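Side-chain contacts in isatin hydrolase (Ralstonia solanacearum, PDB 5NMP), which hydrolyses isatin, opening its five-membered ring to isatinate, in a reaction that depends on bound manganese: residues L14-G17 with L18-N22; A115-Q118 with V119-N122; A134-R138 with H139-P143. All blocks are in the same frame, centred on the assembly; numbering follows the deposited sequence.

Interaction 1 (L14-G17 with L18-N22)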
# COMPACT_ATOMS: atom_id res chain seq x y z
N LEU A 14 -7.80 -4.13 18.87
CA LEU A 14 -7.95 -3.54 17.54
C LEU A 14 -8.53 -4.55 16.55
O LEU A 14 -9.47 -4.25 15.82
CB LEU A 14 -6.61 -3.02 17.03
CG LEU A 14 -6.54 -2.58 15.56
CD1 LEU A 14 -7.44 -1.38 15.31
CD2 LEU A 14 -5.11 -2.27 15.17
N ALA A 15 -7.95 -5.75 16.53
CA ALA A 15 -8.38 -6.81 15.63
C ALA A 15 -9.83 -7.21 15.88
O ALA A 15 -10.58 -7.47 14.94
CB ALA A 15 -7.46 -8.01 15.77
N ALA A 16 -10.21 -7.26 17.15
CA ALA A 16 -11.57 -7.64 17.52
C ALA A 16 -12.56 -6.55 17.15
O ALA A 16 -13.68 -6.83 16.73
CB ALA A 16 -11.65 -7.95 19.01
N GLY A 17 -12.13 -5.29 17.29
CA GLY A 17 -12.96 -4.16 16.94
C GLY A 17 -13.30 -4.13 15.46
O GLY A 17 -14.45 -3.92 15.08
N LEU A 18 -12.29 -4.34 14.62
CA LEU A 18 -12.48 -4.37 13.17
C LEU A 18 -13.38 -5.54 12.77
O LEU A 18 -14.17 -5.42 11.83
CB LEU A 18 -11.14 -4.46 12.45
CG LEU A 18 -10.27 -3.19 12.49
CD1 LEU A 18 -8.82 -3.52 12.21
CD2 LEU A 18 -10.79 -2.16 11.50
N ALA A 19 -13.26 -6.65 13.47
CA ALA A 19 -14.07 -7.83 13.18
C ALA A 19 -15.53 -7.63 13.62
O ALA A 19 -16.45 -8.04 12.93
CB ALA A 19 -13.48 -9.05 13.85
N ARG A 20 -15.72 -6.99 14.77
CA ARG A 20 -17.06 -6.70 15.29
C ARG A 20 -17.78 -5.66 14.44
O ARG A 20 -19.01 -5.69 14.32
CB ARG A 20 -16.99 -6.20 16.74
CG ARG A 20 -16.78 -7.28 17.78
CD ARG A 20 -16.92 -6.73 19.19
NE ARG A 20 -15.82 -5.83 19.55
CZ ARG A 20 -14.75 -6.19 20.24
NH1 ARG A 20 -14.61 -7.44 20.66
NH2 ARG A 20 -13.80 -5.30 20.51
N GLY A 21 -17.02 -4.74 13.86
CA GLY A 21 -17.61 -3.64 13.12
C GLY A 21 -17.60 -2.34 13.90
O GLY A 21 -18.14 -1.33 13.44
N ASN A 22 -16.99 -2.36 15.08
CA ASN A 22 -16.81 -1.14 15.87
C ASN A 22 -15.93 -0.14 15.14
O ASN A 22 -16.15 1.07 15.22
CB ASN A 22 -16.20 -1.46 17.24
CG ASN A 22 -17.11 -2.30 18.09
OD1 ASN A 22 -16.65 -3.21 18.79
ND2 ASN A 22 -18.40 -2.01 18.05

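Interaction 2 (A115-Q118 with V119-N122)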
# COMPACT_ATOMS: atom_id res chain seq x y z
N ALA A 115 -14.14 22.24 2.85
CA ALA A 115 -14.29 23.50 2.14
C ALA A 115 -15.04 23.30 0.83
O ALA A 115 -14.91 24.10 -0.09
CB ALA A 115 -12.93 24.13 1.88
N SER A 116 -15.83 22.24 0.75
CA SER A 116 -16.52 21.88 -0.48
C SER A 116 -17.51 22.95 -0.95
O SER A 116 -17.65 23.19 -2.14
CB SER A 116 -17.25 20.54 -0.31
OG SER A 116 -18.06 20.54 0.84
N ALA A 117 -18.19 23.60 -0.00
CA ALA A 117 -19.14 24.65 -0.34
C ALA A 117 -18.45 25.88 -0.93
O ALA A 117 -18.99 26.54 -1.81
CB ALA A 117 -19.95 25.04 0.89
N GLN A 118 -17.24 26.16 -0.44
CA GLN A 118 -16.48 27.32 -0.90
C GLN A 118 -15.91 27.09 -2.29
O GLN A 118 -15.94 27.99 -3.14
CB GLN A 118 -15.35 27.65 0.08
CG GLN A 118 -15.80 28.27 1.40
CD GLN A 118 -16.44 27.26 2.34
OE1 GLN A 118 -16.38 26.05 2.12
NE2 GLN A 118 -17.05 27.77 3.41
N VAL A 119 -15.39 25.89 -2.52
CA VAL A 119 -14.80 25.52 -3.80
C VAL A 119 -15.87 25.40 -4.88
O VAL A 119 -15.62 25.61 -6.07
CB VAL A 119 -14.01 24.20 -3.67
CG1 VAL A 119 -13.44 23.77 -5.01
CG2 VAL A 119 -12.89 24.37 -2.64
N ARG A 120 -17.09 25.10 -4.45
CA ARG A 120 -18.22 25.00 -5.36
C ARG A 120 -18.52 26.35 -6.01
O ARG A 120 -19.08 26.41 -7.10
CB ARG A 120 -19.45 24.48 -4.62
CG ARG A 120 -20.48 23.83 -5.51
CD ARG A 120 -21.29 22.79 -4.74
NE ARG A 120 -21.97 23.36 -3.58
CZ ARG A 120 -21.97 22.81 -2.37
NH1 ARG A 120 -21.32 21.67 -2.15
NH2 ARG A 120 -22.62 23.39 -1.37
N GLU A 121 -18.12 27.43 -5.34
CA GLU A 121 -18.38 28.78 -5.83
C GLU A 121 -17.11 29.48 -6.30
O GLU A 121 -17.16 30.60 -6.81
CB GLU A 121 -19.07 29.62 -4.75
CG GLU A 121 -20.49 29.18 -4.46
CD GLU A 121 -21.35 29.15 -5.71
OE1 GLU A 121 -21.35 30.15 -6.47
OE2 GLU A 121 -22.02 28.12 -5.94
N ASN A 122 -15.97 28.82 -6.12
CA ASN A 122 -14.69 29.37 -6.56
C ASN A 122 -13.64 28.27 -6.71
O ASN A 122 -13.16 27.72 -5.72
CB ASN A 122 -14.19 30.44 -5.59
CG ASN A 122 -12.88 31.07 -6.03
OD1 ASN A 122 -12.46 30.92 -7.18
ND2 ASN A 122 -12.23 31.78 -5.11

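Interaction 3 (A134-R138 with H139-P143)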
# COMPACT_ATOMS: atom_id res chain seq x y z
N ALA A 134 -10.72 29.23 12.52
CA ALA A 134 -12.15 29.15 12.75
C ALA A 134 -12.58 27.69 12.88
O ALA A 134 -13.49 27.37 13.65
CB ALA A 134 -12.91 29.83 11.63
N TRP A 135 -11.92 26.83 12.13
CA TRP A 135 -12.17 25.39 12.17
C TRP A 135 -11.86 24.84 13.56
O TRP A 135 -12.62 24.04 14.11
CB TRP A 135 -11.34 24.67 11.11
CG TRP A 135 -11.58 23.19 11.03
CD1 TRP A 135 -12.46 22.54 10.21
CD2 TRP A 135 -10.91 22.17 11.78
NE1 TRP A 135 -12.39 21.18 10.42
CE2 TRP A 135 -11.44 20.93 11.38
CE3 TRP A 135 -9.91 22.18 12.77
CZ2 TRP A 135 -11.01 19.72 11.92
CZ3 TRP A 135 -9.49 20.98 13.30
CH2 TRP A 135 -10.04 19.76 12.88
N GLU A 136 -10.74 25.27 14.13
CA GLU A 136 -10.32 24.84 15.46
C GLU A 136 -11.29 25.32 16.54
O GLU A 136 -11.44 24.66 17.58
CB GLU A 136 -8.91 25.34 15.78
CG GLU A 136 -7.81 24.56 15.09
CD GLU A 136 -6.42 24.97 15.57
OE1 GLU A 136 -6.27 26.11 16.05
OE2 GLU A 136 -5.49 24.14 15.47
N GLN A 137 -11.94 26.45 16.31
CA GLN A 137 -12.92 26.97 17.26
C GLN A 137 -14.15 26.08 17.34
O GLN A 137 -14.88 26.10 18.33
CB GLN A 137 -13.33 28.40 16.89
CG GLN A 137 -12.24 29.43 17.11
CD GLN A 137 -11.67 29.37 18.51
OE1 GLN A 137 -12.41 29.37 19.50
NE2 GLN A 137 -10.34 29.30 18.61
N ARG A 138 -14.36 25.28 16.29
CA ARG A 138 -15.49 24.37 16.24
C ARG A 138 -15.10 22.94 16.61
O ARG A 138 -15.88 22.23 17.23
CB ARG A 138 -16.12 24.39 14.84
CG ARG A 138 -16.98 25.62 14.55
CD ARG A 138 -17.44 25.66 13.10
NE ARG A 138 -16.36 26.02 12.19
CZ ARG A 138 -16.09 25.40 11.05
NH1 ARG A 138 -16.83 24.37 10.66
NH2 ARG A 138 -15.08 25.80 10.29
N HIS A 139 -13.90 22.52 16.23
CA HIS A 139 -13.52 21.11 16.34
C HIS A 139 -12.29 20.84 17.20
O HIS A 139 -11.92 19.69 17.41
CB HIS A 139 -13.30 20.54 14.94
CG HIS A 139 -14.50 20.65 14.05
ND1 HIS A 139 -14.43 21.14 12.77
CD2 HIS A 139 -15.80 20.34 14.27
CE1 HIS A 139 -15.64 21.13 12.23
NE2 HIS A 139 -16.48 20.64 13.12
N GLY A 140 -11.65 21.90 17.69
CA GLY A 140 -10.50 21.75 18.56
C GLY A 140 -9.18 21.88 17.84
O GLY A 140 -9.12 21.93 16.61
N ARG A 141 -8.10 21.94 18.62
CA ARG A 141 -6.76 22.14 18.09
C ARG A 141 -6.32 20.99 17.18
O ARG A 141 -6.50 19.82 17.51
CB ARG A 141 -5.77 22.29 19.25
CG ARG A 141 -4.36 22.66 18.85
CD ARG A 141 -3.45 22.69 20.07
NE ARG A 141 -2.13 23.22 19.76
CZ ARG A 141 -1.76 24.48 19.94
NH1 ARG A 141 -2.63 25.36 20.43
NH2 ARG A 141 -0.53 24.87 19.63
N ILE A 142 -5.76 21.34 16.03
CA ILE A 142 -5.16 20.36 15.13
C ILE A 142 -3.94 19.73 15.78
O ILE A 142 -2.97 20.42 16.09
CB ILE A 142 -4.75 21.01 13.79
CG1 ILE A 142 -5.97 21.65 13.11
CG2 ILE A 142 -4.09 19.99 12.88
CD1 ILE A 142 -5.62 22.44 11.88
N PRO A 143 -3.98 18.40 16.00
CA PRO A 143 -2.92 17.71 16.75
C PRO A 143 -1.61 17.57 15.97
O PRO A 143 -1.62 17.40 14.75
CB PRO A 143 -3.54 16.33 17.02
CG PRO A 143 -4.49 16.12 15.91
CD PRO A 143 -5.04 17.48 15.56

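Interaction 1 (L14-G17 with L18-N22)
L14 and L18 lie side by side one helical turn apart, pointing the same way, with CD1 of L14 4.0 Å from CD1 of L18. Both leucines pack on I23 and on F242 of the second subunit, so this apolar side of the helix faces the dimer partner.

The polar side is run by R20. Its chi1 of -78° sets CG beside the backbone N and brings it to 3.3 Å from A16 O, and the bend at chi3 then folds the guanidinium back over the preceding turn. One face of the guanidinium covers A16 O, while NH1 of R20 comes to 3.4 Å from CB of A16. At the edge of the same group, NE of R20 donates to OD1 of N22 at 2.9 Å; the bond is fairly straight (160°) and lies in the guanidinium plane. That fixes how the flat group is turned and ties it to the chain just after the helix.

The backbone bonds are helical. L18 N donates to L14 O at 3.1 Å, and R20 N to A16 O at 2.8 Å. G17 O takes two donors, G21 N at 3.0 Å and, weakly, N22 N. With G21 at a phi of 103°, this is a Schellman-like end to an alpha helix: the glycine and the weak 6→1 bond from N22 N are there, while G21 N bonds to G17 O.

Interaction 2 (A115-Q118 with V119-N122)
A one-turn helix, 116-119, starts directly after strand 107-114, with A115 at its N-cap position; the contact holds that turn together and carries the chain out of it. V119 N donates to A115 O over 3.1 Å, a good bond (162°) with the donor nearly along the C=O axis. R120 N reaches S116 O at 3.0 Å, more bent. The chain then tightens: E121 N goes to Q118 O, three residues back rather than four, and sits above that carbonyl's plane instead of on a lone pair.

The side chains divide by direction. V119 is buried: CG2, anti to the carbonyl carbon, lies 3.3 Å from A115 O, and the side chain packs on T152 while A115 rests on F150 and W125. S116 turns away from this contact, and its OG hydrogen-bonds to OD1 of D114, the last residue of the strand before. At the far end, N122 OD1 accepts from the backbone N of D124.

R120 runs back along the exposed side. CG stands anti to the backbone N (chi1 -157°), CB lies 3.3 Å from S116 O, and a bend at chi3 turns the guanidinium over the helix start. One face of it covers CA of A117 off-centre, and NH2 of R120 ends 3.9 Å from CB of A117.

Interaction 3 (A134-R138 with H139-P143)
OE2 of E136 has two partners: I142 N donates to it at 2.9 Å in an almost straight bond (172°), and NE of R189 makes a salt bridge to it, which would probably help keep the carboxylate charged. The amide comes in on the anti side of the carboxylate, tilted out of its plane. The extended side chain of E136 spans from the helix to I142 in the segment that leaves it.

The helix itself finishes with H139 N donating to W135 O, which also accepts from R138 N, and with G140 N donating to E136 O at 2.8 Å. G140 has a phi of 98°, and there the chain turns away.

W135, H139 and R138 pack against one another beside that turn. W135 and H139 form a T-shaped pair: the imidazole directs its edge at the indole face, the five-membered rings centred 4.5 Å apart with planes at 65°. CB of H139 also lies over the six-membered ring of W135, a CH-pi contact, and CB of R138 stands centrally over the imidazole face, 4.0 Å from the H139 ring centroid. I142 also touches the six-membered part of the indole, CZ3 of W135 lying 3.6 Å from CG1 of I142.

W135 and I142 thereby bring the end of helix 129-139 down onto strand 107-114, touching V111; W135 also packs on I113 and makes a weak NE1 bond to V112 O. R239, at the start of strand 239-244, hydrogen-bonds to H139 O and R141 O.

In the fold
All three contacts are local, partly buried and away from the manganese site. Interactions 1 and 3 sit at C-terminal helix ends with positive-phi glycines; interaction 2 spans a single helical turn. Interactions 2 and 3 serve the same sheet: one follows strand 107-114 directly, the other packs against it, their nearest atoms about 7 Å apart. Interaction 1 stands apart on the N-terminal helix, and it alone meets the second subunit. Chemistry follows place. Leucines face the dimer partner in 14-22; in 115-122 a buried valine meets the backbone oxygen of N-cap residue A115; in 134-143 a T-shaped pair and a carboxylate shared by I142 N and R189 organise the helix end, while W135 and I142 pack on the sheet.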